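Local coordinates for putative membrane anchored protein (Corynebacterium diphtheriae, PDB 3LSO) that is of unknown function but is probably tethered to the membrane, displaying an elongated, all-beta region built of successive domains outside the cell, at residues 43-48 and 74-79; 147-152 and 189-194; 206-211 and 251-256; 331-336 and 405-410. All blocks are in the same frame, centred on the assembly; numbering follows the deposited sequence.

Interaction 1: 43-48 and 74-79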
loop_
_atom_site.group_PDB
_atom_site.type_symbol
_atom_site.label_atom_id
_atom_site.label_comp_id
_atom_site.label_asym_id
_atom_site.label_seq_id
_atom_site.Cartn_x
_atom_site.Cartn_y
_atom_site.Cartn_z
ATOM N N PHE B 43 -51.089 -0.635 -30.100
ATOM C CA PHE B 43 -50.379 -1.725 -30.745
ATOM C C PHE B 43 -49.090 -2.039 -29.958
ATOM O O PHE B 43 -48.820 -1.425 -28.922
ATOM C CB PHE B 43 -50.179 -1.490 -32.262
ATOM C CG PHE B 43 -49.204 -0.402 -32.595
ATOM C CD1 PHE B 43 -47.877 -0.707 -32.887
ATOM C CD2 PHE B 43 -49.602 0.930 -32.614
ATOM C CE1 PHE B 43 -46.953 0.301 -33.177
ATOM C CE2 PHE B 43 -48.685 1.948 -32.909
ATOM C CZ PHE B 43 -47.358 1.626 -33.197
ATOM N N ASN B 44 -48.283 -2.964 -30.466
ATOM C CA ASN B 44 -47.502 -3.821 -29.602
ATOM C C ASN B 44 -46.413 -4.530 -30.402
ATOM O O ASN B 44 -46.715 -5.250 -31.359
ATOM C CB ASN B 44 -48.511 -4.833 -29.037
ATOM C CG ASN B 44 -47.907 -5.796 -28.104
ATOM O OD1 ASN B 44 -47.399 -5.408 -27.056
ATOM N ND2 ASN B 44 -47.968 -7.070 -28.450
ATOM N N GLN B 45 -45.149 -4.340 -30.037
ATOM C CA GLN B 45 -44.068 -4.937 -30.834
ATOM C C GLN B 45 -42.825 -5.389 -30.075
ATOM O O GLN B 45 -42.184 -4.593 -29.393
ATOM C CB GLN B 45 -43.647 -3.986 -31.955
ATOM C CG GLN B 45 -43.053 -4.710 -33.171
ATOM C CD GLN B 45 -42.210 -3.801 -34.053
ATOM O OE1 GLN B 45 -41.895 -2.662 -33.680
ATOM N NE2 GLN B 45 -41.828 -4.305 -35.223
ATOM N N LYS B 46 -42.488 -6.665 -30.229
ATOM C CA LYS B 46 -41.258 -7.224 -29.680
ATOM C C LYS B 46 -40.066 -6.744 -30.485
ATOM O O LYS B 46 -40.137 -6.653 -31.708
ATOM C CB LYS B 46 -41.297 -8.758 -29.673
ATOM C CG LYS B 46 -41.870 -9.377 -28.398
ATOM C CD LYS B 46 -41.606 -10.876 -28.303
ATOM C CE LYS B 46 -42.505 -11.667 -29.244
ATOM N NZ LYS B 46 -43.915 -11.184 -29.159
ATOM N N SER B 47 -38.970 -6.455 -29.784
ATOM C CA SER B 47 -37.765 -5.887 -30.391
ATOM C C SER B 47 -36.453 -6.253 -29.657
ATOM O O SER B 47 -36.407 -7.227 -28.886
ATOM C CB SER B 47 -37.919 -4.375 -30.484
ATOM O OG SER B 47 -36.868 -3.818 -31.232
ATOM N N ASN B 48 -35.395 -5.470 -29.912
ATOM C CA ASN B 48 -34.054 -5.672 -29.334
ATOM C C ASN B 48 -33.354 -4.352 -29.009
ATOM O O ASN B 48 -33.420 -3.409 -29.792
ATOM C CB ASN B 48 -33.174 -6.506 -30.279
ATOM C CG ASN B 48 -33.256 -7.998 -29.990
ATOM O OD1 ASN B 48 -33.809 -8.775 -30.778
ATOM N ND2 ASN B 48 -32.712 -8.405 -28.844
ATOM N N ILE B 74 -31.849 1.478 -33.315
ATOM C CA ILE B 74 -32.870 0.441 -33.407
ATOM C C ILE B 74 -33.904 0.770 -34.484
ATOM O O ILE B 74 -34.586 1.797 -34.415
ATOM C CB ILE B 74 -33.474 0.072 -32.035
ATOM C CG1 ILE B 74 -34.128 1.275 -31.357
ATOM C CG2 ILE B 74 -32.380 -0.504 -31.130
ATOM C CD1 ILE B 74 -34.851 0.918 -30.033
ATOM N N SER B 75 -33.962 -0.097 -35.496
ATOM C CA SER B 75 -34.777 0.112 -36.693
ATOM C C SER B 75 -35.918 -0.891 -36.745
ATOM O O SER B 75 -35.692 -2.105 -36.717
ATOM C CB SER B 75 -33.911 -0.015 -37.955
ATOM O OG SER B 75 -34.706 0.055 -39.129
ATOM N N VAL B 76 -37.146 -0.377 -36.819
ATOM C CA VAL B 76 -38.349 -1.234 -36.867
ATOM C C VAL B 76 -39.354 -0.905 -37.992
ATOM O O VAL B 76 -39.867 0.216 -38.081
ATOM C CB VAL B 76 -39.073 -1.303 -35.485
ATOM C CG1 VAL B 76 -38.203 -2.057 -34.474
ATOM C CG2 VAL B 76 -39.447 0.092 -34.973
ATOM N N SER B 77 -39.619 -1.884 -38.852
ATOM C CA SER B 77 -40.687 -1.754 -39.834
ATOM C C SER B 77 -41.999 -2.201 -39.208
ATOM O O SER B 77 -42.104 -3.322 -38.715
ATOM C CB SER B 77 -40.384 -2.572 -41.090
ATOM O OG SER B 77 -39.526 -1.862 -41.966
ATOM N N ASN B 78 -42.987 -1.314 -39.209
ATOM C CA ASN B 78 -44.311 -1.635 -38.693
ATOM C C ASN B 78 -45.404 -0.962 -39.524
ATOM O O ASN B 78 -45.341 0.231 -39.782
ATOM C CB ASN B 78 -44.411 -1.234 -37.221
ATOM C CG ASN B 78 -45.577 -1.885 -36.502
ATOM O OD1 ASN B 78 -45.886 -3.037 -36.698
ATOM N ND2 ASN B 78 -46.204 -1.141 -35.636
ATOM N N ASP B 79 -46.389 -1.744 -39.957
ATOM C CA ASP B 79 -47.503 -1.238 -40.755
ATOM C C ASP B 79 -48.328 -0.196 -40.004
ATOM O O ASP B 79 -49.005 0.630 -40.619
ATOM C CB ASP B 79 -48.411 -2.390 -41.199
ATOM C CG ASP B 79 -48.129 -2.862 -42.621
ATOM O OD1 ASP B 79 -47.096 -2.476 -43.204
ATOM O OD2 ASP B 79 -48.957 -3.629 -43.160
#

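Interaction 2: 147-152 and 189-194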
loop_
_atom_site.group_PDB
_atom_site.type_symbol
_atom_site.label_atom_id
_atom_site.label_comp_id
_atom_site.label_asym_id
_atom_site.label_seq_id
_atom_site.Cartn_x
_atom_site.Cartn_y
_atom_site.Cartn_z
ATOM N N LEU B 147 -20.064 6.048 -3.540
ATOM C CA LEU B 147 -20.186 6.664 -2.221
ATOM C C LEU B 147 -19.258 6.020 -1.219
ATOM O O LEU B 147 -18.489 6.711 -0.543
ATOM C CB LEU B 147 -21.624 6.586 -1.711
ATOM C CG LEU B 147 -22.748 6.933 -2.688
ATOM C CD1 LEU B 147 -24.094 6.866 -1.994
ATOM C CD2 LEU B 147 -22.526 8.287 -3.300
ATOM N N THR B 148 -19.341 4.694 -1.126
ATOM C CA THR B 148 -18.494 3.903 -0.224
ATOM C C THR B 148 -17.959 2.683 -0.969
ATOM O O THR B 148 -18.580 2.221 -1.935
ATOM C CB THR B 148 -19.272 3.444 1.030
ATOM O OG1 THR B 148 -20.473 2.772 0.635
ATOM C CG2 THR B 148 -19.638 4.639 1.916
ATOM N N GLU B 149 -16.816 2.173 -0.522
ATOM C CA GLU B 149 -16.122 1.054 -1.180
ATOM C C GLU B 149 -17.015 -0.168 -1.417
ATOM O O GLU B 149 -17.998 -0.376 -0.708
ATOM C CB GLU B 149 -14.876 0.642 -0.375
ATOM C CG GLU B 149 -15.180 -0.083 0.946
ATOM C CD GLU B 149 -13.934 -0.530 1.715
ATOM O OE1 GLU B 149 -12.807 -0.100 1.374
ATOM O OE2 GLU B 149 -14.082 -1.324 2.677
ATOM N N GLY B 150 -16.665 -0.973 -2.413
ATOM C CA GLY B 150 -17.445 -2.161 -2.731
ATOM C C GLY B 150 -17.576 -2.469 -4.211
ATOM O O GLY B 150 -16.584 -2.507 -4.945
ATOM N N THR B 151 -18.811 -2.704 -4.644
ATOM C CA THR B 151 -19.074 -3.168 -6.002
ATOM C C THR B 151 -20.264 -2.436 -6.595
ATOM O O THR B 151 -21.239 -2.166 -5.900
ATOM C CB THR B 151 -19.366 -4.692 -6.033
ATOM O OG1 THR B 151 -18.371 -5.392 -5.280
ATOM C CG2 THR B 151 -19.362 -5.226 -7.461
ATOM N N LEU B 152 -20.170 -2.113 -7.879
ATOM C CA LEU B 152 -21.265 -1.484 -8.604
ATOM C C LEU B 152 -21.755 -2.438 -9.656
ATOM O O LEU B 152 -20.949 -2.969 -10.429
ATOM C CB LEU B 152 -20.799 -0.198 -9.265
ATOM C CG LEU B 152 -20.522 0.892 -8.248
ATOM C CD1 LEU B 152 -20.083 2.158 -8.953
ATOM C CD2 LEU B 152 -21.758 1.137 -7.412
ATOM N N VAL B 189 -15.109 -1.049 -6.443
ATOM C CA VAL B 189 -14.961 0.242 -5.789
ATOM C C VAL B 189 -14.008 0.158 -4.606
ATOM O O VAL B 189 -14.338 -0.395 -3.554
ATOM C CB VAL B 189 -16.300 0.839 -5.328
ATOM C CG1 VAL B 189 -16.103 2.270 -4.885
ATOM C CG2 VAL B 189 -17.300 0.798 -6.433
ATOM N N ASP B 190 -12.819 0.717 -4.796
ATOM C CA ASP B 190 -11.852 0.869 -3.721
ATOM C C ASP B 190 -12.292 2.011 -2.801
ATOM O O ASP B 190 -13.184 2.778 -3.148
ATOM C CB ASP B 190 -10.452 1.108 -4.299
ATOM C CG ASP B 190 -10.001 -0.021 -5.223
ATOM O OD1 ASP B 190 -10.445 -1.181 -5.030
ATOM O OD2 ASP B 190 -9.202 0.251 -6.147
ATOM N N PRO B 191 -11.689 2.119 -1.616
ATOM C CA PRO B 191 -12.147 3.184 -0.739
ATOM C C PRO B 191 -11.458 4.512 -1.042
ATOM O O PRO B 191 -10.424 4.534 -1.730
ATOM C CB PRO B 191 -11.737 2.690 0.647
ATOM C CG PRO B 191 -10.668 1.658 0.406
ATOM C CD PRO B 191 -10.557 1.372 -1.046
ATOM N N ALA B 192 -12.034 5.600 -0.529
ATOM C CA ALA B 192 -11.395 6.912 -0.579
ATOM C C ALA B 192 -10.078 6.835 0.170
ATOM O O ALA B 192 -10.022 6.336 1.305
ATOM C CB ALA B 192 -12.290 7.967 0.031
ATOM N N ASP B 193 -9.017 7.306 -0.478
ATOM C CA ASP B 193 -7.670 7.282 0.102
ATOM C C ASP B 193 -7.628 7.794 1.544
ATOM O O ASP B 193 -8.420 8.657 1.928
ATOM C CB ASP B 193 -6.695 8.071 -0.779
ATOM C CG ASP B 193 -6.484 7.423 -2.144
ATOM O OD1 ASP B 193 -6.165 6.214 -2.193
ATOM O OD2 ASP B 193 -6.639 8.127 -3.168
ATOM N N GLY B 194 -6.705 7.235 2.329
ATOM C CA GLY B 194 -6.544 7.554 3.750
ATOM C C GLY B 194 -5.204 8.227 3.984
ATOM O O GLY B 194 -4.613 8.776 3.048
#

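Interaction 3: 206-211 and 251-256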
loop_
_atom_site.group_PDB
_atom_site.type_symbol
_atom_site.label_atom_id
_atom_site.label_comp_id
_atom_site.label_asym_id
_atom_site.label_seq_id
_atom_site.Cartn_x
_atom_site.Cartn_y
_atom_site.Cartn_z
ATOM N N LYS B 206 17.546 7.851 21.329
ATOM C CA LYS B 206 18.131 9.152 21.675
ATOM C C LYS B 206 18.522 10.049 20.493
ATOM O O LYS B 206 19.277 10.999 20.654
ATOM C CB LYS B 206 19.267 9.003 22.689
ATOM C CG LYS B 206 18.785 8.640 24.093
ATOM C CD LYS B 206 19.946 8.654 25.089
ATOM C CE LYS B 206 19.584 7.986 26.416
ATOM N NZ LYS B 206 20.736 8.045 27.369
ATOM N N GLN B 207 17.979 9.763 19.315
ATOM C CA GLN B 207 18.073 10.705 18.198
ATOM C C GLN B 207 16.681 11.204 17.733
ATOM O O GLN B 207 15.656 10.587 18.011
ATOM C CB GLN B 207 18.898 10.115 17.044
ATOM C CG GLN B 207 18.090 9.247 16.060
ATOM C CD GLN B 207 18.964 8.343 15.165
ATOM O OE1 GLN B 207 20.208 8.397 15.206
ATOM N NE2 GLN B 207 18.302 7.515 14.345
ATOM N N ASP B 208 16.660 12.339 17.045
ATOM C CA ASP B 208 15.421 12.871 16.499
ATOM C C ASP B 208 14.962 12.059 15.313
ATOM O O ASP B 208 15.764 11.657 14.479
ATOM C CB ASP B 208 15.603 14.320 16.078
ATOM C CG ASP B 208 15.300 15.287 17.197
ATOM O OD1 ASP B 208 14.105 15.393 17.573
ATOM O OD2 ASP B 208 16.254 15.946 17.682
ATOM N N VAL B 209 13.667 11.804 15.245
ATOM C CA VAL B 209 13.109 11.007 14.164
ATOM C C VAL B 209 11.914 11.726 13.579
ATOM O O VAL B 209 10.888 11.884 14.246
ATOM C CB VAL B 209 12.674 9.614 14.651
ATOM C CG1 VAL B 209 12.004 8.831 13.518
ATOM C CG2 VAL B 209 13.866 8.864 15.228
ATOM N N GLN B 210 12.060 12.166 12.334
ATOM C CA GLN B 210 10.996 12.889 11.652
ATOM C C GLN B 210 9.922 11.927 11.165
ATOM O O GLN B 210 10.222 10.901 10.571
ATOM C CB GLN B 210 11.550 13.737 10.502
ATOM C CG GLN B 210 10.534 14.753 9.972
ATOM C CD GLN B 210 11.162 15.934 9.245
ATOM O OE1 GLN B 210 12.235 16.420 9.619
ATOM N NE2 GLN B 210 10.482 16.414 8.212
ATOM N N ILE B 211 8.671 12.258 11.444
ATOM C CA ILE B 211 7.539 11.468 10.999
ATOM C C ILE B 211 6.582 12.393 10.278
ATOM O O ILE B 211 6.283 13.482 10.770
ATOM C CB ILE B 211 6.783 10.832 12.185
ATOM C CG1 ILE B 211 7.676 9.905 12.991
ATOM C CG2 ILE B 211 5.599 10.037 11.690
ATOM C CD1 ILE B 211 8.322 8.850 12.191
ATOM N N SER B 251 8.437 15.238 15.188
ATOM C CA SER B 251 9.760 14.701 15.393
ATOM C C SER B 251 9.635 14.014 16.724
ATOM O O SER B 251 8.996 14.554 17.629
ATOM C CB SER B 251 10.769 15.856 15.469
ATOM O OG SER B 251 12.110 15.402 15.588
ATOM N N ILE B 252 10.208 12.821 16.850
ATOM C CA ILE B 252 10.147 12.088 18.125
ATOM C C ILE B 252 11.464 11.441 18.544
ATOM O O ILE B 252 12.286 11.085 17.702
ATOM C CB ILE B 252 9.060 11.023 18.105
ATOM C CG1 ILE B 252 9.259 10.073 16.938
ATOM C CG2 ILE B 252 7.675 11.666 18.003
ATOM C CD1 ILE B 252 8.102 9.131 16.808
ATOM N N ILE B 253 11.673 11.283 19.845
ATOM C CA ILE B 253 12.913 10.680 20.322
ATOM C C ILE B 253 12.577 9.379 21.039
ATOM O O ILE B 253 11.849 9.399 22.015
ATOM C CB ILE B 253 13.669 11.646 21.273
ATOM C CG1 ILE B 253 14.027 12.947 20.537
ATOM C CG2 ILE B 253 14.901 10.978 21.835
ATOM C CD1 ILE B 253 14.423 14.132 21.433
ATOM N N PHE B 254 13.085 8.250 20.572
ATOM C CA PHE B 254 12.770 7.003 21.250
ATOM C C PHE B 254 13.631 6.771 22.485
ATOM O O PHE B 254 14.769 7.231 22.566
ATOM C CB PHE B 254 12.901 5.830 20.298
ATOM C CG PHE B 254 11.883 5.832 19.203
ATOM C CD1 PHE B 254 12.235 6.217 17.913
ATOM C CD2 PHE B 254 10.567 5.450 19.451
ATOM C CE1 PHE B 254 11.305 6.223 16.891
ATOM C CE2 PHE B 254 9.622 5.457 18.424
ATOM C CZ PHE B 254 9.993 5.840 17.148
ATOM N N ASP B 255 13.084 6.039 23.447
ATOM C CA ASP B 255 13.809 5.736 24.672
ATOM C C ASP B 255 14.451 4.365 24.631
ATOM O O ASP B 255 15.546 4.194 25.130
ATOM C CB ASP B 255 12.853 5.777 25.847
ATOM C CG ASP B 255 12.408 7.177 26.183
ATOM O OD1 ASP B 255 13.314 8.013 26.404
ATOM O OD2 ASP B 255 11.169 7.417 26.240
ATOM N N THR B 256 13.758 3.396 24.030
ATOM C CA THR B 256 14.144 1.982 24.042
ATOM C C THR B 256 14.021 1.408 22.635
ATOM O O THR B 256 13.165 1.844 21.867
ATOM C CB THR B 256 13.184 1.161 24.959
ATOM O OG1 THR B 256 11.830 1.358 24.540
ATOM C CG2 THR B 256 13.311 1.572 26.437
#

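Interaction 4: 331-336 and 405-410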
loop_
_atom_site.group_PDB
_atom_site.type_symbol
_atom_site.label_atom_id
_atom_site.label_comp_id
_atom_site.label_asym_id
_atom_site.label_seq_id
_atom_site.Cartn_x
_atom_site.Cartn_y
_atom_site.Cartn_z
ATOM N N ASN B 331 35.237 -7.133 -2.085
ATOM C CA ASN B 331 34.795 -6.432 -3.261
ATOM C C ASN B 331 35.548 -6.880 -4.506
ATOM O O ASN B 331 34.930 -7.099 -5.529
ATOM C CB ASN B 331 34.930 -4.938 -3.076
ATOM C CG ASN B 331 34.256 -4.159 -4.196
ATOM O OD1 ASN B 331 34.476 -4.422 -5.379
ATOM N ND2 ASN B 331 33.434 -3.190 -3.825
ATOM N N LYS B 332 36.870 -6.996 -4.433
ATOM C CA LYS B 332 37.678 -7.441 -5.562
ATOM C C LYS B 332 38.611 -8.482 -5.010
ATOM O O LYS B 332 38.592 -8.732 -3.837
ATOM C CB LYS B 332 38.491 -6.262 -6.107
ATOM C CG LYS B 332 39.410 -5.634 -5.029
ATOM C CD LYS B 332 40.275 -4.475 -5.553
ATOM C CE LYS B 332 41.482 -4.226 -4.622
ATOM N NZ LYS B 332 41.856 -2.781 -4.589
ATOM N N ALA B 333 39.454 -9.083 -5.829
ATOM C CA ALA B 333 40.529 -9.912 -5.289
ATOM C C ALA B 333 41.864 -9.639 -6.005
ATOM O O ALA B 333 41.889 -9.383 -7.219
ATOM C CB ALA B 333 40.156 -11.369 -5.372
ATOM N N PRO B 334 42.986 -9.696 -5.265
ATOM C CA PRO B 334 43.142 -10.034 -3.863
ATOM C C PRO B 334 42.941 -8.844 -2.920
ATOM O O PRO B 334 43.002 -7.692 -3.336
ATOM C CB PRO B 334 44.590 -10.463 -3.800
ATOM C CG PRO B 334 45.265 -9.576 -4.790
ATOM C CD PRO B 334 44.291 -9.454 -5.908
ATOM N N ILE B 335 42.697 -9.128 -1.651
ATOM C CA ILE B 335 42.666 -8.097 -0.644
ATOM C C ILE B 335 43.407 -8.663 0.558
ATOM O O ILE B 335 43.690 -9.871 0.601
ATOM C CB ILE B 335 41.222 -7.698 -0.242
ATOM C CG1 ILE B 335 40.495 -8.866 0.413
ATOM C CG2 ILE B 335 40.449 -7.204 -1.437
ATOM C CD1 ILE B 335 39.133 -8.507 1.016
ATOM N N ARG B 336 43.710 -7.790 1.523
ATOM C CA ARG B 336 44.415 -8.169 2.750
ATOM C C ARG B 336 43.511 -8.009 3.926
ATOM O O ARG B 336 42.992 -6.917 4.137
ATOM C CB ARG B 336 45.617 -7.276 2.927
ATOM C CG ARG B 336 46.497 -7.255 1.684
ATOM C CD ARG B 336 47.438 -8.454 1.711
ATOM N NE ARG B 336 48.432 -8.333 2.789
ATOM C CZ ARG B 336 49.284 -9.291 3.103
ATOM N NH1 ARG B 336 49.246 -10.441 2.414
ATOM N NH2 ARG B 336 50.166 -9.102 4.079
ATOM N N VAL B 405 42.564 -14.493 -1.611
ATOM C CA VAL B 405 42.927 -14.590 -3.018
ATOM C C VAL B 405 41.756 -14.585 -3.939
ATOM O O VAL B 405 41.958 -14.453 -5.147
ATOM C CB VAL B 405 43.828 -15.816 -3.362
ATOM C CG1 VAL B 405 45.019 -15.887 -2.441
ATOM C CG2 VAL B 405 43.054 -17.098 -3.303
ATOM N N ASP B 406 40.549 -14.765 -3.410
ATOM C CA ASP B 406 39.330 -14.777 -4.248
ATOM C C ASP B 406 38.201 -13.988 -3.580
ATOM O O ASP B 406 38.325 -13.613 -2.424
ATOM C CB ASP B 406 38.892 -16.213 -4.581
ATOM C CG ASP B 406 38.574 -17.044 -3.342
ATOM O OD1 ASP B 406 37.947 -16.509 -2.388
ATOM O OD2 ASP B 406 38.942 -18.248 -3.315
ATOM N N THR B 407 37.104 -13.742 -4.285
ATOM C CA THR B 407 36.004 -12.975 -3.679
ATOM C C THR B 407 34.996 -13.821 -2.886
ATOM O O THR B 407 33.856 -13.388 -2.669
ATOM C CB THR B 407 35.201 -12.193 -4.720
ATOM O OG1 THR B 407 34.577 -13.125 -5.603
ATOM C CG2 THR B 407 36.087 -11.271 -5.515
ATOM N N SER B 408 35.379 -15.013 -2.447
ATOM C CA SER B 408 34.414 -15.839 -1.740
ATOM C C SER B 408 34.382 -15.435 -0.259
ATOM O O SER B 408 35.419 -15.066 0.321
ATOM C CB SER B 408 34.706 -17.323 -1.957
ATOM O OG SER B 408 35.768 -17.732 -1.125
ATOM N N PRO B 409 33.186 -15.483 0.369
ATOM C CA PRO B 409 33.008 -14.949 1.716
ATOM C C PRO B 409 34.075 -15.410 2.690
ATOM O O PRO B 409 34.433 -16.587 2.678
ATOM C CB PRO B 409 31.675 -15.548 2.141
ATOM C CG PRO B 409 30.936 -15.808 0.882
ATOM C CD PRO B 409 31.991 -16.229 -0.080
ATOM N N GLN B 410 34.571 -14.483 3.515
ATOM C CA GLN B 410 35.429 -14.794 4.670
ATOM C C GLN B 410 34.543 -14.842 5.930
ATOM O O GLN B 410 34.042 -13.827 6.377
ATOM C CB GLN B 410 36.518 -13.732 4.845
ATOM C CG GLN B 410 37.286 -13.325 3.572
ATOM C CD GLN B 410 38.095 -14.454 2.951
ATOM O OE1 GLN B 410 37.665 -15.096 2.001
ATOM N NE2 GLN B 410 39.273 -14.691 3.481
#

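Interaction 1: 43-48 and 74-79
The meeting of 43-48 and 74-79 rests on van der Waals contact between strands that run roughly antiparallel, 151° between directions, with axes 8.2 Å apart at closest approach. That separation is too wide for the backbones to pair, so alternate side chains bridge it: Phe-43, Gln-45 and Ser-47 point across from one strand, Ile-74, Val-76 and Asn-78 from the other segment. Carbon-to-oxygen packing makes up the larger group: CB of Val-76 lies 3.6 Å from OE1 of Gln-45, whose extended chain, with CG anti to the backbone N, slides past the valine in the opposite direction. CG1 of Val-76 touches Ser-47 OG at 3.9 Å, and CG2 of Ile-74 rests 3.4 Å from the backbone O of Asn-48. The polar-to-aromatic part is a tip-to-tip approach of Phe-43 and Asn-78, in which the ring's CE1 side meets ND2 obliquely, with ring and amide planes 35° apart. Several backbone groups are hydrogen-bonded to other strands instead: Phe-43, Gln-45 and Ser-47 to Val-34, Cys-32 and Val-30 of strand 25-36, Ile-74 and Val-76 to Ile-135 and Leu-133 of strand 132-146. Strands 41-54 and 64-77 pair with each other elsewhere along their length; here they have splayed apart, and side chains span the gap between 25-36/41-54 and 64-77/132-146.

Interaction 2: 147-152 and 189-194
Gly-150 adopts a phi of 142°, a backbone shape in which a side chain would collide with the carbonyl O of the residue before, at the start of strand 150-167. Just before it, Glu-149 holds CG in the crowded position between its N and carbonyl carbon (chi1 72°) and then runs on extended, so that the side chain crosses Pro-191 obliquely and OE1 comes against CB and CG of the ring. Val-189 sets CG1 anti to its backbone N and CG2 anti to its carbonyl carbon, so the two methyls reach different parts of the partner chain. CG2 of Val-189 packs 3.7 Å from CG of Leu-152, the side chains crossing obliquely, whereas its CG1 sits 3.9 Å from Thr-148 O. Two hydrogen bonds tie Gly-150 and Val-189 into a single antiparallel hydrogen-bonded pair. Gly-150 N donates to Val-189 O at 2.7 Å, nearly straight at 168° and on a lone pair. In return Val-189 N reaches Gly-150 O at 2.6 Å, more bent and from above that carbonyl's plane. Toward Leu-147 and Gly-194 the chains part, while in the other direction the ladder goes on through backbone bonding of Leu-152 to Val-187. This end of an antiparallel ladder, with strand 185-190 also paired in parallel with 58-60, is consistent with the beta-sandwich architecture of E-set (immunoglobulin-like) domains.

Interaction 3: 206-211 and 251-256
The ring of Phe-254 and the carboxylate of Asp-208 are the flat groups here. Val-209 crosses the phenylalanine at about a right angle, its CG2 approaching CE1 of Phe-254 obliquely at 4.0 Å, while Val-231, Val-284 and Lys-260 also touch the aromatic side chain. The carboxylate is met from above its plane: Ser-251 OG, held anti to its backbone N, donates to Asp-208 OD1 at 2.8 Å. These groups lie on opposite sides of the strand pair, for Asp-208 and Ser-251 share one face and Val-209 and Ile-252 the other. On the apolar face Ile-252, with CG1 in the crowded position, sends CD1 to within 3.9 Å of Ile-211 CG1. The backbones meet through Ile-252 N, which donates to Val-209 O at 2.8 Å (155°); the return bond from Val-209 N is weak. Farther along, Lys-206 N reaches Phe-254 O at 3.1 Å and almost straight, 177°, extending the backbone contact between the segments. Strands 208-214 and 247-253 belong to a three-stranded antiparallel sheet. Ile-211 and Ile-252, with Phe-254 nearby, press on strands of a second, five-stranded sheet, an arrangement characteristic of a two-sheet beta sandwich, probably immunoglobulin-like.

Interaction 4: 331-336 and 405-410
Two connections between the sheets of what is probably a beta-sandwich domain lie side by side here, and one of them, 405-410, is shaped by an Asx turn at Asp-406. Segment 331-336 leads from strand 321-329 into strand 335-343, whereas 405-410 returns from strand 403-404 to strand 410-417; where they touch, their directions differ by 152°. Ala-333 points its methyl toward the facing loop, where CB settles mainly against backbone, 3.6 Å from Val-405 O and 3.7 Å from Asp-406 CA. Thr-407 adds a second methyl. With CG2 anti to the carbonyl carbon, beside the backbone N, it places Thr-407 CG2 3.8 Å from Lys-332 C. The same Thr-407 CG2 is 4.1 Å from Ala-333 CB, so that the two methyls are in loose contact. The contact is small, burying 208 Å², and sits at the surface. A cis peptide bond before Pro-334 bends the chain immediately after the alanine, and the strand that follows is anchored by backbone bonding of Ile-335 to Val-404. The side chain of Asp-406 turns away from 331-336 and holds the turn from Asp-406 to Ser-408, next to the backbone that Ala-333 meets. Asp-406 OD1 is gripped by two donors, both from above the carboxylate plane: Ser-408 N at 3.0 Å (158°) and Ser-408 OG at 2.8 Å.

Overall arrangement
Along the chain the four contacts follow one another in series, each closing before the next opens, as expected of beta domains strung along an elongated molecule. Interactions 1 and 2 belong to the same network of strands, yet their centres are about 41 Å apart; 43-48, 74-79 and 147-152 lie in the DIP2116-like N-terminal region. Interaction 2 lies nearest the centre of the chain, and its last residues lead toward the separate three-stranded sheet of interaction 3, about 35 Å away between centres. Interaction 4, where two loops running between a four-stranded sheet and a larger one touch, lies about 39 Å from interaction 3 between centres. Interactions 1 and 4 are about 86 Å apart between centres, so the contacts are local to their own parts of the chain.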